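Long-range contacts in nitrite oxidoreductase subunit A (Kuenenia stuttgartiensis, PDB 7B04), which belongs to the molybdopterin oxidoreductase family and holds a molybdenum atom, an iron/sulfur cluster and two MD1 groups within one large chain: residues D275-H280 / G528-F533; Y532-L537 / V846-P851; D1062-M1067 / H1092-V1097. All coordinates share one frame; numbering follows the deposited sequence.

Interaction 1 of 3, residues D275-H280 / G528-F533; sequences DQAPGH and GVNHYF. With MO (molybdenum atom), chain C; MD1 (phosphoric acid 4-(2-amino-4-oxo-3,4,5,6,-tetrahydro-pteridin-6-yl)-2-hydroxy-3,4-dimercapto-but-3-en-yl ester guanylate ester), chain D.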
# COMPACT_ATOMS: atom_id res chain seq x y z
N ASP B 275 -5.46 18.04 -6.29
CA ASP B 275 -4.32 18.01 -5.39
C ASP B 275 -3.90 19.39 -4.88
O ASP B 275 -3.30 19.48 -3.80
CB ASP B 275 -3.14 17.32 -6.08
CG ASP B 275 -3.35 15.82 -6.27
OD1 ASP B 275 -4.08 15.19 -5.48
OD2 ASP B 275 -2.75 15.27 -7.22
N GLN B 276 -4.17 20.45 -5.63
CA GLN B 276 -3.76 21.82 -5.23
C GLN B 276 -4.58 22.27 -4.04
O GLN B 276 -5.72 21.88 -3.98
CB GLN B 276 -3.96 22.77 -6.41
CG GLN B 276 -4.20 24.23 -6.06
CD GLN B 276 -3.55 25.27 -6.92
OE1 GLN B 276 -2.43 25.69 -6.69
NE2 GLN B 276 -4.28 25.77 -7.89
N ALA B 277 -4.01 23.01 -3.09
CA ALA B 277 -4.90 23.59 -2.07
C ALA B 277 -5.33 24.96 -2.62
O ALA B 277 -4.56 25.88 -2.54
CB ALA B 277 -4.15 23.73 -0.79
N PRO B 278 -6.59 25.16 -3.04
CA PRO B 278 -7.00 26.40 -3.73
C PRO B 278 -6.84 27.66 -2.91
O PRO B 278 -6.72 28.75 -3.50
CB PRO B 278 -8.48 26.14 -4.05
CG PRO B 278 -8.60 24.63 -3.98
CD PRO B 278 -7.74 24.25 -2.85
N GLY B 279 -6.82 27.56 -1.59
CA GLY B 279 -6.68 28.75 -0.76
C GLY B 279 -5.29 29.33 -0.76
O GLY B 279 -5.12 30.50 -0.42
N HIS B 280 -4.29 28.54 -1.15
CA HIS B 280 -2.91 29.01 -1.10
C HIS B 280 -2.62 30.20 -2.01
O HIS B 280 -1.95 31.14 -1.56
CB HIS B 280 -1.96 27.84 -1.40
CG HIS B 280 -1.82 26.88 -0.27
ND1 HIS B 280 -1.01 25.76 -0.34
CD2 HIS B 280 -2.38 26.86 0.96
CE1 HIS B 280 -1.08 25.10 0.81
NE2 HIS B 280 -1.90 25.75 1.61
N GLY B 528 -8.29 14.99 1.79
CA GLY B 528 -9.43 14.71 2.63
C GLY B 528 -10.31 15.93 2.83
O GLY B 528 -11.50 15.79 3.12
N VAL B 529 -9.74 17.12 2.68
CA VAL B 529 -10.50 18.36 2.75
C VAL B 529 -10.41 19.12 1.43
O VAL B 529 -11.30 19.91 1.09
CB VAL B 529 -10.02 19.24 3.92
CG1 VAL B 529 -10.25 18.52 5.24
CG2 VAL B 529 -8.55 19.58 3.75
N ASN B 530 -9.34 18.88 0.66
CA ASN B 530 -9.20 19.53 -0.63
C ASN B 530 -10.12 18.96 -1.70
O ASN B 530 -10.28 19.58 -2.75
CB ASN B 530 -7.75 19.45 -1.12
CG ASN B 530 -6.87 20.53 -0.52
OD1 ASN B 530 -7.35 21.60 -0.14
ND2 ASN B 530 -5.58 20.26 -0.44
N HIS B 531 -10.73 17.80 -1.46
CA HIS B 531 -11.67 17.20 -2.40
C HIS B 531 -13.12 17.52 -2.05
O HIS B 531 -14.03 16.77 -2.43
CB HIS B 531 -11.45 15.69 -2.48
CG HIS B 531 -10.25 15.30 -3.28
ND1 HIS B 531 -9.79 14.00 -3.36
CD2 HIS B 531 -9.41 16.03 -4.06
CE1 HIS B 531 -8.73 13.95 -4.14
NE2 HIS B 531 -8.48 15.17 -4.58
N TYR B 532 -13.35 18.63 -1.36
CA TYR B 532 -14.68 19.19 -1.16
C TYR B 532 -14.75 20.57 -1.80
O TYR B 532 -13.73 21.24 -1.98
CB TYR B 532 -15.05 19.27 0.33
CG TYR B 532 -15.26 17.92 0.98
CD1 TYR B 532 -16.44 17.21 0.79
CD2 TYR B 532 -14.27 17.35 1.77
CE1 TYR B 532 -16.63 15.98 1.38
CE2 TYR B 532 -14.46 16.12 2.37
CZ TYR B 532 -15.64 15.44 2.17
OH TYR B 532 -15.81 14.21 2.77
N PHE B 533 -15.98 20.98 -2.12
CA PHE B 533 -16.20 22.18 -2.94
C PHE B 533 -15.54 23.40 -2.32
O PHE B 533 -14.84 24.16 -3.01
CB PHE B 533 -17.69 22.42 -3.13
CG PHE B 533 -18.01 23.52 -4.08
CD1 PHE B 533 -18.03 23.30 -5.45
CD2 PHE B 533 -18.31 24.80 -3.61
CE1 PHE B 533 -18.33 24.32 -6.33
CE2 PHE B 533 -18.61 25.82 -4.49
CZ PHE B 533 -18.62 25.58 -5.85
MO MO C . -3.08 13.43 -6.18
PB MD1 D . -4.69 12.30 1.19
O3B MD1 D . -6.27 12.18 0.74
O1B MD1 D . -4.49 11.62 2.52
O2B MD1 D . -4.32 13.76 1.31
O3A MD1 D . -3.76 11.57 0.04
C10 MD1 D . -3.64 12.13 -1.24
C11 MD1 D . -2.21 11.84 -1.78
O11 MD1 D . -1.82 10.40 -1.19
C12 MD1 D . -2.19 12.01 -3.11
S12 MD1 D . -3.18 13.35 -3.83
C13 MD1 D . -1.35 11.21 -4.14
S13 MD1 D . -1.54 11.71 -5.87
C14 MD1 D . -0.50 10.08 -3.86
N15 MD1 D . -1.51 8.94 -3.38
C16 MD1 D . -0.87 7.87 -2.74
C15 MD1 D . -1.27 6.45 -2.95
O14 MD1 D . -2.17 6.19 -3.68
N17 MD1 D . -0.54 5.37 -2.23
C17 MD1 D . 0.62 5.72 -1.27
N16 MD1 D . 1.33 4.66 -0.58
N18 MD1 D . 1.04 7.16 -1.06
C20 MD1 D . 0.34 8.22 -1.75
N8 MD1 D . 0.69 9.57 -1.58
C7 MD1 D . 0.70 10.34 -2.99
PA MD1 D . -7.41 11.27 1.53
O1A MD1 D . -8.57 11.07 0.59
O2A MD1 D . -6.79 9.94 1.88
O5' MD1 D . -7.94 12.01 2.90
C5' MD1 D . -7.21 11.86 4.08
C4' MD1 D . -8.16 11.78 5.33
O4' MD1 D . -9.15 12.99 5.39
C1' MD1 D . -10.50 12.31 5.75
N9 MD1 D . -11.67 13.16 5.37
C4 MD1 D . -11.90 14.29 6.02
N3 MD1 D . -11.18 14.96 7.14
C2 MD1 D . -11.67 16.24 7.67
N2 MD1 D . -10.97 16.89 8.76
N1 MD1 D . -12.85 16.84 7.10
C6 MD1 D . -13.53 16.19 6.03
O6 MD1 D . -14.50 16.69 5.56
C5 MD1 D . -13.01 14.86 5.48
N7 MD1 D . -13.45 14.06 4.51
C8 MD1 D . -12.62 13.00 4.43
C2' MD1 D . -10.45 11.25 5.06
O2' MD1 D . -11.41 10.27 5.55
C3' MD1 D . -8.89 10.73 5.28
O3' MD1 D . -8.78 10.01 6.54
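Asn530 lays its side-chain amide against the backbone bend at Ala277 and Pro278, and this is where the contact is close. OD1 of Asn530 sits 3.7 Å from Ala277 CA and also meets Pro278 CD, while its ND2 lies 3.8 Å from Ala277 CB. CG of Asn530 lies anti to the carbonyl carbon (chi1 -82°), on a bond that points toward 275-280. No hydrogen bond joins the two segments: OD1 of Asn530 is instead hydrogen-bonded to Asn539 ND2. A type I turn from Ala277 to His280 shapes the opposing surface, closed by His280 N to Ala277 O at 3.0 Å, and Ala277 CB rests over the centre of the His280 ring.

Toward the molybdenum atom the fit is looser, though still buried. Asp275 OD1 and His531 NE2 stay 4.5 Å apart, and His531 NE2 hydrogen-bonds instead to His273 O. Both carboxylate oxygens of Asp275 bind the molybdenum, OD1 and OD2 each at 2.1 Å; S12 and S13 of MD1 are further ligands, and two atoms from other groups also bind the metal. At the far end of the same MD1, Tyr532 OH donates to N7 at 2.9 Å, with N7 near the plane of the ring, and Val529 CG1 lies 3.6 Å from N1.

The contact thus lines the cofactor site, joining the loop between strand 265-266 and helix 280-283 to helix 527-530 and the turn after it. Helix 535-541 packs on it through Thr536 and Asn539, and strand 558-561 through Thr561.

Interaction 2 of 3, residues Y532-L537 / V846-P851; sequences YFHATL and VHREGP. With MD1 (phosphoric acid 4-(2-amino-4-oxo-3,4,5,6,-tetrahydro-pteridin-6-yl)-2-hydroxy-3,4-dimercapto-but-3-en-yl ester guanylate ester), chain D.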
# COMPACT_ATOMS: atom_id res chain seq x y z
N TYR B 532 -13.35 18.63 -1.36
CA TYR B 532 -14.68 19.19 -1.16
C TYR B 532 -14.75 20.57 -1.80
O TYR B 532 -13.73 21.24 -1.98
CB TYR B 532 -15.05 19.27 0.33
CG TYR B 532 -15.26 17.92 0.98
CD1 TYR B 532 -16.44 17.21 0.79
CD2 TYR B 532 -14.27 17.35 1.77
CE1 TYR B 532 -16.63 15.98 1.38
CE2 TYR B 532 -14.46 16.12 2.37
CZ TYR B 532 -15.64 15.44 2.17
OH TYR B 532 -15.81 14.21 2.77
N PHE B 533 -15.98 20.98 -2.12
CA PHE B 533 -16.20 22.18 -2.94
C PHE B 533 -15.54 23.40 -2.32
O PHE B 533 -14.84 24.16 -3.01
CB PHE B 533 -17.69 22.42 -3.13
CG PHE B 533 -18.01 23.52 -4.08
CD1 PHE B 533 -18.03 23.30 -5.45
CD2 PHE B 533 -18.31 24.80 -3.61
CE1 PHE B 533 -18.33 24.32 -6.33
CE2 PHE B 533 -18.61 25.82 -4.49
CZ PHE B 533 -18.62 25.58 -5.85
N HIS B 534 -15.72 23.61 -1.02
CA HIS B 534 -15.25 24.82 -0.37
C HIS B 534 -13.86 24.62 0.22
O HIS B 534 -13.52 25.19 1.27
CB HIS B 534 -16.25 25.26 0.70
CG HIS B 534 -17.56 25.70 0.13
ND1 HIS B 534 -17.71 26.89 -0.56
CD2 HIS B 534 -18.78 25.10 0.11
CE1 HIS B 534 -18.97 27.00 -0.96
NE2 HIS B 534 -19.63 25.93 -0.56
N ALA B 535 -13.06 23.78 -0.43
CA ALA B 535 -11.66 23.62 -0.04
C ALA B 535 -10.93 24.96 -0.02
O ALA B 535 -10.10 25.21 0.86
CB ALA B 535 -10.96 22.62 -0.98
N THR B 536 -11.26 25.83 -0.97
CA THR B 536 -10.65 27.16 -1.03
C THR B 536 -10.80 27.90 0.29
O THR B 536 -9.83 28.48 0.80
CB THR B 536 -11.31 27.98 -2.16
OG1 THR B 536 -11.22 27.27 -3.39
CG2 THR B 536 -10.61 29.33 -2.32
N LEU B 537 -12.00 27.88 0.85
CA LEU B 537 -12.23 28.49 2.15
C LEU B 537 -11.50 27.74 3.24
O LEU B 537 -10.92 28.35 4.16
CB LEU B 537 -13.73 28.50 2.45
CG LEU B 537 -14.60 29.52 1.74
CD1 LEU B 537 -16.03 29.03 1.81
CD2 LEU B 537 -14.44 30.88 2.38
N VAL B 846 -15.21 32.38 5.58
CA VAL B 846 -16.51 32.00 6.13
C VAL B 846 -16.71 30.51 5.91
O VAL B 846 -16.14 29.92 4.99
CB VAL B 846 -17.65 32.83 5.50
CG1 VAL B 846 -17.83 32.45 4.03
CG2 VAL B 846 -18.95 32.67 6.27
N HIS B 847 -17.53 29.90 6.76
CA HIS B 847 -17.93 28.51 6.57
C HIS B 847 -19.13 28.45 5.64
O HIS B 847 -20.09 29.21 5.79
CB HIS B 847 -18.27 27.85 7.91
CG HIS B 847 -18.81 26.46 7.75
ND1 HIS B 847 -20.15 26.19 7.57
CD2 HIS B 847 -18.18 25.26 7.74
CE1 HIS B 847 -20.33 24.89 7.46
NE2 HIS B 847 -19.15 24.30 7.56
N ARG B 848 -19.06 27.54 4.67
CA ARG B 848 -20.15 27.34 3.72
C ARG B 848 -20.41 25.85 3.57
O ARG B 848 -19.47 25.05 3.56
CB ARG B 848 -19.83 27.96 2.36
CG ARG B 848 -19.69 29.47 2.37
CD ARG B 848 -19.49 30.02 0.97
NE ARG B 848 -20.67 29.84 0.14
CZ ARG B 848 -20.75 30.20 -1.14
NH1 ARG B 848 -21.88 30.00 -1.82
NH2 ARG B 848 -19.71 30.76 -1.74
N GLU B 849 -21.68 25.49 3.45
CA GLU B 849 -22.06 24.10 3.24
C GLU B 849 -21.81 23.72 1.79
O GLU B 849 -21.76 24.57 0.90
CB GLU B 849 -23.53 23.87 3.60
CG GLU B 849 -23.86 24.09 5.07
CD GLU B 849 -23.22 23.06 5.99
OE1 GLU B 849 -22.99 21.92 5.55
OE2 GLU B 849 -22.93 23.40 7.16
N GLY B 850 -21.60 22.43 1.55
CA GLY B 850 -21.34 21.96 0.22
C GLY B 850 -22.56 22.03 -0.68
O GLY B 850 -23.71 21.95 -0.23
N PRO B 851 -22.33 22.19 -1.99
CA PRO B 851 -23.45 22.17 -2.94
C PRO B 851 -24.14 20.82 -3.01
O PRO B 851 -25.27 20.75 -3.50
CB PRO B 851 -22.79 22.53 -4.28
CG PRO B 851 -21.50 23.18 -3.91
CD PRO B 851 -21.06 22.52 -2.64
PB MD1 D . -4.69 12.30 1.19
O3B MD1 D . -6.27 12.18 0.74
O1B MD1 D . -4.49 11.62 2.52
O2B MD1 D . -4.32 13.76 1.31
O3A MD1 D . -3.76 11.57 0.04
C10 MD1 D . -3.64 12.13 -1.24
C11 MD1 D . -2.21 11.84 -1.78
O11 MD1 D . -1.82 10.40 -1.19
C12 MD1 D . -2.19 12.01 -3.11
S12 MD1 D . -3.18 13.35 -3.83
C13 MD1 D . -1.35 11.21 -4.14
S13 MD1 D . -1.54 11.71 -5.87
C14 MD1 D . -0.50 10.08 -3.86
N15 MD1 D . -1.51 8.94 -3.38
C16 MD1 D . -0.87 7.87 -2.74
C15 MD1 D . -1.27 6.45 -2.95
O14 MD1 D . -2.17 6.19 -3.68
N17 MD1 D . -0.54 5.37 -2.23
C17 MD1 D . 0.62 5.72 -1.27
N16 MD1 D . 1.33 4.66 -0.58
N18 MD1 D . 1.04 7.16 -1.06
C20 MD1 D . 0.34 8.22 -1.75
N8 MD1 D . 0.69 9.57 -1.58
C7 MD1 D . 0.70 10.34 -2.99
PA MD1 D . -7.41 11.27 1.53
O1A MD1 D . -8.57 11.07 0.59
O2A MD1 D . -6.79 9.94 1.88
O5' MD1 D . -7.94 12.01 2.90
C5' MD1 D . -7.21 11.86 4.08
C4' MD1 D . -8.16 11.78 5.33
O4' MD1 D . -9.15 12.99 5.39
C1' MD1 D . -10.50 12.31 5.75
N9 MD1 D . -11.67 13.16 5.37
C4 MD1 D . -11.90 14.29 6.02
N3 MD1 D . -11.18 14.96 7.14
C2 MD1 D . -11.67 16.24 7.67
N2 MD1 D . -10.97 16.89 8.76
N1 MD1 D . -12.85 16.84 7.10
C6 MD1 D . -13.53 16.19 6.03
O6 MD1 D . -14.50 16.69 5.56
C5 MD1 D . -13.01 14.86 5.48
N7 MD1 D . -13.45 14.06 4.51
C8 MD1 D . -12.62 13.00 4.43
C2' MD1 D . -10.45 11.25 5.06
O2' MD1 D . -11.41 10.27 5.55
C3' MD1 D . -8.89 10.73 5.28
O3' MD1 D . -8.78 10.01 6.54
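The imidazole of His534 lies between two side chains, Arg848 on one face and its own neighbour Phe533 on the other. Arg848 CB stands 3.5 Å from the ring centroid, almost straight above the ring, in a CH-pi contact, and CD2 of Phe533 sits over the centre of the opposite face. Histidine and arginine side chains cross at about a right angle. The Arg848 chain bends at chi3 (67°), with NE 3.5 Å from His534 CE1; the guanidinium presents a face to CE1, offset toward its rim, with the two planes 43° apart. This is an inclined approach, not a parallel stack. The guanidinium points onward to Glu842, with which NH2 makes a salt bridge, and NH1 bonds Asn889.

Phe533 turns one face of its ring to Pro851. The proline CG lies 3.6 Å from the ring centroid in a second CH-pi contact, shifted toward the rim, and its CD touches Phe533 CB. CG of Phe533, anti to the backbone N (chi1 -173°), lies 3.5 Å from Pro851 CG. The two side chains cross at about a right angle.

Leu537 spreads both methyls around a backbone carbonyl: CD1 and CD2 each come 3.3 Å from Val846 O. Its CD1 also meets Arg848 CD at 3.7 Å, again with crossed side chains.

His534 is at the N-cap position of helix 535-541, and the start of the helix packs on the short, weakly bonded strand 847-848 and the loop after it. That strand pairs antiparallel with 860-862, whose Ile861 packs on Val846 and Arg848, while helix 355-368 reaches Leu537 through Thr356.

Interaction 3 of 3, residues D1062-M1067 / H1092-V1097; sequences DWSMPM and HCINTV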
# COMPACT_ATOMS: atom_id res chain seq x y z
N ASP B 1062 -18.04 16.08 -11.31
CA ASP B 1062 -17.21 17.27 -11.43
C ASP B 1062 -18.00 18.50 -10.99
O ASP B 1062 -19.18 18.64 -11.31
CB ASP B 1062 -16.75 17.44 -12.88
CG ASP B 1062 -15.83 18.61 -13.04
OD1 ASP B 1062 -14.74 18.58 -12.43
OD2 ASP B 1062 -16.19 19.56 -13.76
N TRP B 1063 -17.33 19.38 -10.26
CA TRP B 1063 -17.91 20.63 -9.78
C TRP B 1063 -17.05 21.78 -10.30
O TRP B 1063 -15.84 21.79 -10.09
CB TRP B 1063 -17.99 20.64 -8.26
CG TRP B 1063 -19.02 19.70 -7.72
CD1 TRP B 1063 -18.81 18.43 -7.27
CD2 TRP B 1063 -20.42 19.96 -7.57
NE1 TRP B 1063 -20.00 17.88 -6.85
CE2 TRP B 1063 -21.00 18.80 -7.03
CE3 TRP B 1063 -21.24 21.06 -7.85
CZ2 TRP B 1063 -22.36 18.70 -6.76
CZ3 TRP B 1063 -22.59 20.96 -7.58
CH2 TRP B 1063 -23.14 19.80 -7.04
N SER B 1064 -17.69 22.73 -10.98
CA SER B 1064 -17.00 23.90 -11.53
C SER B 1064 -17.04 25.04 -10.51
O SER B 1064 -18.05 25.72 -10.38
CB SER B 1064 -17.63 24.32 -12.86
OG SER B 1064 -16.86 25.33 -13.48
N MET B 1065 -15.93 25.25 -9.81
CA MET B 1065 -15.88 26.29 -8.79
C MET B 1065 -15.78 27.67 -9.41
O MET B 1065 -14.85 27.92 -10.19
CB MET B 1065 -14.69 26.08 -7.87
CG MET B 1065 -14.90 25.03 -6.84
SD MET B 1065 -14.91 23.41 -7.60
CE MET B 1065 -14.61 22.45 -6.14
N PRO B 1066 -16.69 28.60 -9.10
CA PRO B 1066 -16.46 30.00 -9.49
C PRO B 1066 -15.21 30.59 -8.84
O PRO B 1066 -14.56 31.44 -9.45
CB PRO B 1066 -17.73 30.71 -9.01
CG PRO B 1066 -18.75 29.62 -8.86
CD PRO B 1066 -17.98 28.41 -8.43
N MET B 1067 -14.86 30.15 -7.63
CA MET B 1067 -13.70 30.67 -6.93
C MET B 1067 -12.38 30.25 -7.57
O MET B 1067 -11.34 30.85 -7.28
CB MET B 1067 -13.72 30.22 -5.46
CG MET B 1067 -14.73 30.95 -4.60
SD MET B 1067 -14.37 32.71 -4.45
CE MET B 1067 -12.86 32.66 -3.48
N HIS B 1092 -4.00 28.05 -9.60
CA HIS B 1092 -5.26 28.78 -9.72
C HIS B 1092 -6.04 28.40 -10.98
O HIS B 1092 -6.21 29.19 -11.92
CB HIS B 1092 -5.06 30.28 -9.70
CG HIS B 1092 -6.35 31.03 -9.58
ND1 HIS B 1092 -7.29 30.72 -8.62
CD2 HIS B 1092 -6.90 31.98 -10.37
CE1 HIS B 1092 -8.34 31.50 -8.78
NE2 HIS B 1092 -8.13 32.27 -9.83
N CYS B 1093 -6.49 27.15 -11.01
CA CYS B 1093 -7.53 26.72 -11.92
C CYS B 1093 -8.39 25.71 -11.17
O CYS B 1093 -8.26 25.54 -9.95
CB CYS B 1093 -6.93 26.22 -13.25
SG CYS B 1093 -5.77 24.87 -13.15
N ILE B 1094 -9.32 25.07 -11.90
CA ILE B 1094 -10.31 24.21 -11.26
C ILE B 1094 -9.62 23.08 -10.52
O ILE B 1094 -8.77 22.37 -11.07
CB ILE B 1094 -11.29 23.62 -12.28
CG1 ILE B 1094 -12.30 24.66 -12.77
CG2 ILE B 1094 -12.08 22.51 -11.66
CD1 ILE B 1094 -13.49 24.03 -13.54
N ASN B 1095 -10.01 22.90 -9.26
CA ASN B 1095 -9.48 21.85 -8.39
C ASN B 1095 -10.60 20.85 -8.15
O ASN B 1095 -11.54 21.12 -7.39
CB ASN B 1095 -8.99 22.43 -7.08
CG ASN B 1095 -7.76 21.71 -6.56
OD1 ASN B 1095 -6.68 21.80 -7.14
ND2 ASN B 1095 -7.93 20.98 -5.46
N THR B 1096 -10.54 19.71 -8.83
CA THR B 1096 -11.65 18.77 -8.85
C THR B 1096 -11.90 18.19 -7.47
O THR B 1096 -10.98 18.00 -6.66
CB THR B 1096 -11.40 17.65 -9.83
OG1 THR B 1096 -10.37 16.80 -9.31
CG2 THR B 1096 -11.00 18.22 -11.19
N VAL B 1097 -13.18 17.91 -7.20
CA VAL B 1097 -13.61 17.42 -5.89
C VAL B 1097 -14.43 16.14 -6.04
O VAL B 1097 -15.61 16.21 -6.41
CB VAL B 1097 -14.41 18.51 -5.16
CG1 VAL B 1097 -13.46 19.54 -4.65
CG2 VAL B 1097 -15.46 19.15 -6.11
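Val1097 is met by Met1065 and Trp1063, the apolar centre of this contact. Bent at chi2 (71°), the Met1065 chain faces the valine tip to tip, its CE 3.4 Å from CG2. The same CG2 lies 3.6 Å from Trp1063 CD1, where tryptophan and valine cross at about a right angle.

A second set of contacts brings carbon against oxygen. The Met1065 methyl CE is 3.6 Å from Asn1095 O, and Ile1094 CD1 packs on Ser1064 OG. His1092 meets Met1067 O with CE1, edge on, at 3.4 Å. Asp1062 OD1 lies against the Thr1096 methyl, the two side chains crossed.

Hydrogen bonds lead outward: Asp1062 OD2 to His619, Ser1064 OG to Gln1069, Trp1063 NE1 to Glu1100 O, and Thr1096 OG1 to both Lys661 and Trp272 O. Helix 882-887 packs on Trp1063.

With no hydrogen bond between 1062-1067 and 1092-1097, these two irregular loops are mated by van der Waals contact. Several of their polar atoms bond to other parts of the chain instead, so polar anchoring of each loop probably comes from outside this pair.

Overall arrangement
All three contacts are buried; interaction 1 is closest to the centre of the chain, and the centre of interaction 2 is about 18 Å from that point. Interactions 1 and 2 share Tyr532 and Phe533, in the link between the consecutive helices 527-530 and 535-541, and Pro278 packs on Thr536. Interaction 3 abuts both: Val1097 packs on the backbone of His531 and Tyr532, Phe533 touches Met1065, and Pro851 touches Trp1063. Metal coordination and cofactor binding accompany the small interface of interaction 1; CH-pi contacts over the His534 and Phe533 rings mark interaction 2; interaction 3, neither segment of which has regular structure, combines a Met-Val-Trp apolar cluster with carbon-oxygen contacts, whereas interactions 1 and 2 each include part of a helix.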